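Long-range contact in apical membrane antigen AMA1 (Toxoplasma gondii ME49, PDB 4YIV), which helps the parasite invade host cells as part of the moving junction, the ring formed between parasite and host-cell membranes: residues A[198-210]-A[262-274]. Numbering follows the deposited sequence.
Sequences FKPRKSVTENHHL and SKAQCWVKTFEND. With CO (cobalt (II) ion), chain H.
Lys202 threads its side chain between the rings of Trp267 and Phe271 on helix 263-272. Its CB lies about equally near Phe271 CD2 and Trp267 CH2. Lys202 CG settles over a face of the phenylalanine, 3.6 Å from Phe271 CD2. Lys202 CD presses on the indole, 3.6 Å from Trp267 CZ2. Lys202 CE makes a CH-pi contact 4.0 Å from the Phe271 ring centroid. With CG anti to the carbonyl carbon (chi1 -77°), the extended chain carries NZ beyond the Phe271 ring but still alongside the Trp267 indole, where it bonds Ala334 O and a water that also donates to Trp267 O. The backbone N of Lys202 gives Glu272 OE1 a nearly straight hydrogen bond (169°), met on the anti side of the carboxylate. That carboxylate also lies at the edge of the Arg201 guanidinium, nearly coplanar with it, in a salt bridge modelled too short to trust. In this AMA1 ectodomain fragment, of the PAN clan, the contact joins the end of strand 198-201 and its following loop to a helix tied by the Cys266-Cys313 disulfide to strand 311-316 of a five-stranded antiparallel sheet. Farther along, Val204 CG1 packs against Ala264 CB and Val268 CG2. Trp267 and His208 form an offset edge-to-face pair, the indole edge toward the imidazole face, planes at 80°. That imidazole is held from two sides: His208 NE2 donates to Ser203 O (2.8 Å), and ND1 binds a cobalt ion otherwise ligated here by three waters.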
ATOM      1  N   PHE A 198       3.840  18.395  -2.337  1.00 20.57           N
ATOM      2  CA  PHE A 198       3.531  17.274  -1.451  1.00 19.81           C
ATOM      3  C   PHE A 198       3.953  16.002  -2.143  1.00 21.58           C
ATOM      4  O   PHE A 198       4.094  15.975  -3.351  1.00 20.62           O
ATOM      5  CB  PHE A 198       2.041  17.240  -1.088  1.00 21.73           C
ATOM      6  CG  PHE A 198       1.111  17.334  -2.274  1.00 20.56           C
ATOM      7  CD1 PHE A 198       0.674  16.197  -2.930  1.00 19.83           C
ATOM      8  CD2 PHE A 198       0.626  18.579  -2.700  1.00 20.86           C
ATOM      9  CE1 PHE A 198      -0.181  16.290  -4.028  1.00 21.17           C
ATOM     10  CE2 PHE A 198      -0.252  18.678  -3.778  1.00 23.73           C
ATOM     11  CZ  PHE A 198      -0.655  17.530  -4.448  1.00 23.26           C
ATOM     12  N   LYS A 199       4.165  14.949  -1.368  1.00 20.44           N
ATOM     13  CA  LYS A 199       4.555  13.665  -1.931  1.00 19.72           C
ATOM     14  C   LYS A 199       4.175  12.551  -0.945  1.00 20.20           C
ATOM     15  O   LYS A 199       4.038  12.807   0.273  1.00 16.60           O
ATOM     16  CB  LYS A 199       6.059  13.612  -2.207  1.00 22.85           C
ATOM     17  CG  LYS A 199       6.907  13.634  -0.953  1.00 27.52           C
ATOM     18  CD  LYS A 199       8.405  13.602  -1.275  1.00 34.54           C
ATOM     19  CE  LYS A 199       9.228  13.810   0.007  1.00 43.84           C
ATOM     20  NZ  LYS A 199      10.668  14.095  -0.302  1.00 48.64           N
ATOM     21  N   PRO A 200       4.031  11.327  -1.462  1.00 19.45           N
ATOM     22  CA  PRO A 200       3.723  10.181  -0.597  1.00 16.66           C
ATOM     23  C   PRO A 200       4.915   9.804   0.243  1.00 22.87           C
ATOM     24  O   PRO A 200       6.048   9.947  -0.217  1.00 19.99           O
ATOM     25  CB  PRO A 200       3.383   9.061  -1.588  1.00 17.05           C
ATOM     26  CG  PRO A 200       3.162   9.770  -2.945  1.00 19.11           C
ATOM     27  CD  PRO A 200       4.096  10.933  -2.883  1.00 19.85           C
ATOM     28  N   ARG A 201       4.640   9.282   1.423  1.00 19.62           N
ATOM     29  CA  ARG A 201       5.689   8.850   2.298  1.00 22.20           C
ATOM     30  C   ARG A 201       5.256   7.730   3.229  1.00 22.13           C
ATOM     31  O   ARG A 201       4.095   7.607   3.586  1.00 19.20           O
ATOM     32  CB  ARG A 201       6.112  10.043   3.159  1.00 25.12           C
ATOM     33  CG  ARG A 201       7.545  10.021   3.653  1.00 42.36           C
ATOM     34  CD  ARG A 201       8.466  10.736   2.679  1.00 43.99           C
ATOM     35  NE  ARG A 201       9.717  11.135   3.310  1.00 50.34           N
ATOM     36  CZ  ARG A 201      10.860  10.467   3.204  1.00 55.14           C
ATOM     37  NH1 ARG A 201      11.941  10.915   3.823  1.00 63.64           N
ATOM     38  NH2 ARG A 201      10.931   9.361   2.481  1.00 33.59           N
ATOM     39  N   LYS A 202       6.236   6.932   3.614  1.00 19.82           N
ATOM     40  CA  LYS A 202       6.135   5.933   4.649  1.00 23.31           C
ATOM     41  C   LYS A 202       7.293   6.297   5.598  1.00 25.30           C
ATOM     42  O   LYS A 202       8.336   6.674   5.142  1.00 24.25           O
ATOM     43  CB  LYS A 202       6.232   4.498   4.168  1.00 20.83           C
ATOM     44  CG  LYS A 202       4.978   3.976   3.512  1.00 22.41           C
ATOM     45  CD  LYS A 202       5.048   2.473   3.305  1.00 19.69           C
ATOM     46  CE  LYS A 202       3.846   1.926   2.551  1.00 17.81           C
ATOM     47  NZ  LYS A 202       3.697   0.474   2.579  1.00 19.99           N
ATOM     48  N   SER A 203       7.071   6.210   6.896  1.00 24.72           N
ATOM     49  CA  SER A 203       8.071   6.527   7.884  1.00 27.48           C
ATOM     50  C   SER A 203       8.478   5.326   8.702  1.00 28.45           C
ATOM     51  O   SER A 203       7.687   4.499   8.969  1.00 25.82           O
ATOM     52  CB  SER A 203       7.539   7.604   8.822  1.00 27.69           C
ATOM     53  OG  SER A 203       8.224   7.672  10.027  1.00 28.68           O
ATOM     54  N   VAL A 204       9.727   5.259   9.114  1.00 24.48           N
ATOM     55  CA  VAL A 204      10.159   4.139   9.954  1.00 27.90           C
ATOM     56  C   VAL A 204       9.435   4.131  11.307  1.00 28.73           C
ATOM     57  O   VAL A 204       9.271   3.084  11.912  1.00 28.25           O
ATOM     58  CB  VAL A 204      11.697   4.139  10.192  1.00 30.17           C
ATOM     59  CG1 VAL A 204      12.384   3.926   8.888  1.00 28.74           C
ATOM     60  CG2 VAL A 204      12.175   5.424  10.837  1.00 33.92           C
ATOM     61  N   THR A 205       8.948   5.275  11.752  1.00 28.29           N
ATOM     62  CA  THR A 205       8.284   5.336  13.049  1.00 31.66           C
ATOM     63  C   THR A 205       6.881   5.905  13.002  1.00 30.25           C
ATOM     64  O   THR A 205       6.052   5.554  13.826  1.00 30.51           O
ATOM     65  CB  THR A 205       9.090   6.196  14.026  1.00 33.18           C
ATOM     66  OG1 THR A 205       9.335   7.476  13.443  1.00 36.82           O
ATOM     67  CG2 THR A 205      10.421   5.542  14.313  1.00 34.26           C
ATOM     68  N   GLU A 206       6.628   6.832  12.084  1.00 27.80           N
ATOM     69  CA  GLU A 206       5.375   7.601  12.124  1.00 28.72           C
ATOM     70  C   GLU A 206       4.233   7.058  11.215  1.00 27.95           C
ATOM     71  O   GLU A 206       4.502   6.568  10.126  1.00 25.56           O
ATOM     72  CB  GLU A 206       5.661   9.046  11.726  1.00 33.33           C
ATOM     73  CG  GLU A 206       6.707   9.726  12.598  1.00 41.22           C
ATOM     74  CD  GLU A 206       6.345   9.648  14.087  1.00 46.05           C
ATOM     75  OE1 GLU A 206       7.099   9.012  14.858  1.00 50.87           O
ATOM     76  OE2 GLU A 206       5.301  10.211  14.481  1.00 53.59           O
ATOM     77  N   ASN A 207       2.982   7.186  11.667  1.00 23.41           N
ATOM     78  CA  ASN A 207       1.779   6.984  10.829  1.00 24.54           C
ATOM     79  C   ASN A 207       1.580   5.585  10.301  1.00 24.63           C
ATOM     80  O   ASN A 207       0.998   5.407   9.238  1.00 24.09           O
ATOM     81  CB  ASN A 207       1.788   7.987   9.660  1.00 24.92           C
ATOM     82  CG  ASN A 207       1.600   9.406  10.165  1.00 32.88           C
ATOM     83  OD1 ASN A 207       0.814   9.634  11.088  1.00 28.05           O
ATOM     84  ND2 ASN A 207       2.353  10.342   9.619  1.00 30.79           N
ATOM     85  N   HIS A 208       2.003   4.593  11.084  1.00 23.53           N
ATOM     86  CA  HIS A 208       1.773   3.196  10.752  1.00 24.65           C
ATOM     87  C   HIS A 208       0.307   2.841  10.925  1.00 25.93           C
ATOM     88  O   HIS A 208      -0.171   1.851  10.412  1.00 24.79           O
ATOM     89  CB  HIS A 208       2.632   2.290  11.622  1.00 27.02           C
ATOM     90  CG  HIS A 208       4.099   2.472  11.410  1.00 29.32           C
ATOM     91  ND1 HIS A 208       5.039   1.819  12.172  1.00 25.41           N
ATOM     92  CD2 HIS A 208       4.794   3.240  10.535  1.00 25.99           C
ATOM     93  CE1 HIS A 208       6.247   2.170  11.781  1.00 29.35           C
ATOM     94  NE2 HIS A 208       6.126   3.038  10.789  1.00 29.81           N
ATOM     95  N   HIS A 209      -0.412   3.683  11.637  1.00 23.53           N
ATOM     96  CA  HIS A 209      -1.811   3.452  11.885  1.00 23.53           C
ATOM     97  C   HIS A 209      -2.694   4.009  10.764  1.00 24.19           C
ATOM     98  O   HIS A 209      -3.910   3.839  10.804  1.00 24.64           O
ATOM     99  CB  HIS A 209      -2.178   4.076  13.235  1.00 26.82           C
ATOM    100  CG  HIS A 209      -2.030   5.558  13.267  1.00 26.11           C
ATOM    101  ND1 HIS A 209      -0.804   6.188  13.300  1.00 26.97           N
ATOM    102  CD2 HIS A 209      -2.958   6.537  13.215  1.00 25.77           C
ATOM    103  CE1 HIS A 209      -0.989   7.498  13.268  1.00 26.64           C
ATOM    104  NE2 HIS A 209      -2.287   7.733  13.222  1.00 27.55           N
ATOM    105  N   LEU A 210      -2.081   4.672   9.782  1.00 19.65           N
ATOM    106  CA  LEU A 210      -2.816   5.227   8.637  1.00 18.74           C
ATOM    107  C   LEU A 210      -2.725   4.270   7.459  1.00 21.24           C
ATOM    108  O   LEU A 210      -1.646   3.779   7.137  1.00 22.82           O
ATOM    109  CB  LEU A 210      -2.265   6.573   8.228  1.00 21.40           C
ATOM    110  CG  LEU A 210      -2.393   7.663   9.302  1.00 22.66           C
ATOM    111  CD1 LEU A 210      -1.912   8.958   8.716  1.00 24.68           C
ATOM    112  CD2 LEU A 210      -3.817   7.791   9.832  1.00 21.26           C
ATOM    113  N   SER A 262      18.537  -0.526   9.487  1.00 35.26           N
ATOM    114  CA  SER A 262      17.432  -1.226  10.171  1.00 33.80           C
ATOM    115  C   SER A 262      16.526  -1.913   9.170  1.00 32.21           C
ATOM    116  O   SER A 262      16.514  -1.576   7.975  1.00 28.74           O
ATOM    117  CB  SER A 262      16.587  -0.267  11.004  1.00 33.64           C
ATOM    118  OG  SER A 262      15.801   0.561  10.158  1.00 35.76           O
ATOM    119  N   LYS A 263      15.763  -2.892   9.630  1.00 28.25           N
ATOM    120  CA  LYS A 263      14.826  -3.522   8.716  1.00 33.76           C
ATOM    121  C   LYS A 263      13.711  -2.525   8.316  1.00 27.48           C
ATOM    122  O   LYS A 263      13.137  -2.610   7.225  1.00 25.71           O
ATOM    123  CB  LYS A 263      14.267  -4.813   9.325  1.00 33.40           C
ATOM    124  CG  LYS A 263      13.620  -4.673  10.652  1.00 41.45           C
ATOM    125  CD  LYS A 263      13.368  -6.068  11.270  1.00 48.24           C
ATOM    126  CE  LYS A 263      12.317  -5.997  12.393  1.00 68.57           C
ATOM    127  NZ  LYS A 263      11.850  -7.333  12.896  1.00 74.07           N
ATOM    128  N   ALA A 264      13.422  -1.546   9.153  1.00 28.54           N
ATOM    129  CA  ALA A 264      12.347  -0.617   8.813  1.00 30.15           C
ATOM    130  C   ALA A 264      12.756   0.266   7.626  1.00 29.30           C
ATOM    131  O   ALA A 264      11.898   0.654   6.834  1.00 24.91           O
ATOM    132  CB  ALA A 264      11.958   0.237  10.009  1.00 26.84           C
ATOM    133  N   GLN A 265      14.055   0.551   7.487  1.00 25.56           N
ATOM    134  CA  GLN A 265      14.546   1.310   6.327  1.00 23.40           C
ATOM    135  C   GLN A 265      14.319   0.544   5.051  1.00 23.86           C
ATOM    136  O   GLN A 265      13.995   1.129   4.033  1.00 24.00           O
ATOM    137  CB  GLN A 265      16.037   1.655   6.462  1.00 30.12           C
ATOM    138  CG  GLN A 265      16.306   2.702   7.524  1.00 38.89           C
ATOM    139  CD  GLN A 265      17.780   3.083   7.625  1.00 47.84           C
ATOM    140  OE1 GLN A 265      18.654   2.406   7.067  1.00 45.67           O
ATOM    141  NE2 GLN A 265      18.056   4.179   8.334  1.00 46.02           N
ATOM    142  N   CYS A 266      14.446  -0.756   5.120  1.00 26.83           N
ATOM    143  CA  CYS A 266      14.202  -1.591   3.972  1.00 25.17           C
ATOM    144  C   CYS A 266      12.728  -1.539   3.589  1.00 24.11           C
ATOM    145  O   CYS A 266      12.403  -1.383   2.453  1.00 22.69           O
ATOM    146  CB  CYS A 266      14.623  -3.024   4.239  1.00 25.73           C
ATOM    147  SG  CYS A 266      14.565  -4.123   2.832  1.00 28.47           S
ATOM    148  N   TRP A 267      11.858  -1.651   4.579  1.00 23.77           N
ATOM    149  CA  TRP A 267      10.425  -1.618   4.367  1.00 24.29           C
ATOM    150  C   TRP A 267      10.054  -0.305   3.695  1.00 24.75           C
ATOM    151  O   TRP A 267       9.287  -0.290   2.726  1.00 21.33           O
ATOM    152  CB  TRP A 267       9.693  -1.812   5.701  1.00 21.28           C
ATOM    153  CG  TRP A 267       8.227  -1.478   5.633  1.00 21.92           C
ATOM    154  CD1 TRP A 267       7.236  -2.226   5.036  1.00 19.41           C
ATOM    155  CD2 TRP A 267       7.568  -0.342   6.210  1.00 20.63           C
ATOM    156  NE1 TRP A 267       6.029  -1.607   5.188  1.00 17.83           N
ATOM    157  CE2 TRP A 267       6.192  -0.460   5.906  1.00 19.66           C
ATOM    158  CE3 TRP A 267       7.996   0.754   6.949  1.00 22.52           C
ATOM    159  CZ2 TRP A 267       5.252   0.481   6.311  1.00 21.31           C
ATOM    160  CZ3 TRP A 267       7.055   1.684   7.356  1.00 23.34           C
ATOM    161  CH2 TRP A 267       5.705   1.546   7.024  1.00 22.35           C
ATOM    162  N   VAL A 268      10.634   0.790   4.172  1.00 20.38           N
ATOM    163  CA  VAL A 268      10.380   2.101   3.566  1.00 21.71           C
ATOM    164  C   VAL A 268      10.861   2.124   2.112  1.00 21.82           C
ATOM    165  O   VAL A 268      10.168   2.654   1.225  1.00 20.76           O
ATOM    166  CB  VAL A 268      11.071   3.228   4.344  1.00 24.22           C
ATOM    167  CG1 VAL A 268      11.018   4.560   3.533  1.00 27.17           C
ATOM    168  CG2 VAL A 268      10.433   3.391   5.688  1.00 24.74           C
ATOM    169  N   LYS A 269      12.024   1.524   1.856  1.00 23.63           N
ATOM    170  CA  LYS A 269      12.584   1.493   0.508  1.00 24.37           C
ATOM    171  C   LYS A 269      11.693   0.766  -0.487  1.00 25.14           C
ATOM    172  O   LYS A 269      11.650   1.144  -1.667  1.00 22.62           O
ATOM    173  CB  LYS A 269      13.999   0.845   0.504  1.00 24.58           C
ATOM    174  CG  LYS A 269      15.184   1.751   0.939  1.00 25.95           C
ATOM    175  CD  LYS A 269      16.548   1.019   0.726  1.00 29.77           C
ATOM    176  CE  LYS A 269      17.740   1.904   1.053  1.00 30.70           C
ATOM    177  NZ  LYS A 269      17.855   3.059   0.103  1.00 33.89           N
ATOM    178  N   THR A 270      10.950  -0.258  -0.058  1.00 20.93           N
ATOM    179  CA  THR A 270      10.130  -0.963  -1.035  1.00 18.54           C
ATOM    180  C   THR A 270       9.013  -0.055  -1.548  1.00 20.69           C
ATOM    181  O   THR A 270       8.538  -0.244  -2.656  1.00 23.07           O
ATOM    182  CB  THR A 270       9.514  -2.291  -0.460  1.00 22.33           C
ATOM    183  OG1 THR A 270       8.601  -1.991   0.606  1.00 23.55           O
ATOM    184  CG2 THR A 270      10.626  -3.191   0.094  1.00 24.36           C
ATOM    185  N   PHE A 271       8.627   0.950  -0.744  1.00 19.70           N
ATOM    186  CA  PHE A 271       7.637   1.947  -1.151  1.00 19.35           C
ATOM    187  C   PHE A 271       8.231   3.178  -1.843  1.00 19.85           C
ATOM    188  O   PHE A 271       7.610   3.756  -2.737  1.00 19.86           O
ATOM    189  CB  PHE A 271       6.855   2.428   0.073  1.00 17.72           C
ATOM    190  CG  PHE A 271       5.780   3.434  -0.231  1.00 19.79           C
ATOM    191  CD1 PHE A 271       4.624   3.076  -0.898  1.00 18.76           C
ATOM    192  CD2 PHE A 271       5.934   4.747   0.173  1.00 20.80           C
ATOM    193  CE1 PHE A 271       3.649   4.020  -1.159  1.00 16.86           C
ATOM    194  CE2 PHE A 271       4.978   5.691  -0.084  1.00 19.69           C
ATOM    195  CZ  PHE A 271       3.817   5.328  -0.747  1.00 18.95           C
ATOM    196  N   GLU A 272       9.396   3.614  -1.388  1.00 20.96           N
ATOM    197  CA  GLU A 272       9.913   4.917  -1.817  1.00 25.15           C
ATOM    198  C   GLU A 272      10.988   4.848  -2.908  1.00 24.16           C
ATOM    199  O   GLU A 272      11.348   5.884  -3.457  1.00 22.65           O
ATOM    200  CB  GLU A 272      10.440   5.685  -0.590  1.00 23.02           C
ATOM    201  CG  GLU A 272       9.344   6.044   0.418  1.00 23.05           C
ATOM    202  CD  GLU A 272       9.754   7.112   1.403  1.00 34.18           C
ATOM    203  OE1 GLU A 272       8.875   7.625   2.159  1.00 28.10           O
ATOM    204  OE2 GLU A 272      10.962   7.437   1.444  1.00 33.30           O
ATOM    205  N   ASN A 273      11.456   3.656  -3.277  1.00 22.30           N
ATOM    206  CA  ASN A 273      12.503   3.576  -4.288  1.00 25.50           C
ATOM    207  C   ASN A 273      11.941   4.008  -5.646  1.00 25.67           C
ATOM    208  O   ASN A 273      10.724   3.903  -5.903  1.00 20.96           O
ATOM    209  CB  ASN A 273      13.097   2.169  -4.354  1.00 23.25           C
ATOM    210  CG  ASN A 273      12.233   1.206  -5.132  1.00 23.92           C
ATOM    211  OD1 ASN A 273      12.231   1.208  -6.369  1.00 23.36           O
ATOM    212  ND2 ASN A 273      11.500   0.365  -4.419  1.00 23.09           N
ATOM    213  N   ASP A 274      12.801   4.484  -6.540  1.00 23.96           N
ATOM    214  CA  ASP A 274      12.298   5.125  -7.773  1.00 21.78           C
ATOM    215  C   ASP A 274      11.655   4.184  -8.777  1.00 22.71           C
ATOM    216  O   ASP A 274      11.063   4.626  -9.779  1.00 23.03           O
ATOM    217  CB  ASP A 274      13.432   5.913  -8.438  1.00 25.98           C
ATOM    218  CG  ASP A 274      14.364   5.027  -9.297  1.00 32.53           C
ATOM    219  OD1 ASP A 274      14.691   3.866  -8.941  1.00 27.54           O
ATOM    220  OD2 ASP A 274      14.772   5.532 -10.348  1.00 31.06           O
TER
HETATM  221 CO    CO H 507       4.688   0.595  14.306  0.75 33.80          CO
HETATM  222  O   HOH W   1       6.346  -0.487   2.154  1.00 19.60           O
HETATM  223  O   HOH W   2       7.165   0.871  14.683  1.00 46.94           O
HETATM  224  O   HOH W   3       5.243  -1.419  13.562  1.00 38.14           O
HETATM  225  O   HOH W   4       3.544   2.160  15.148  1.00 43.68           O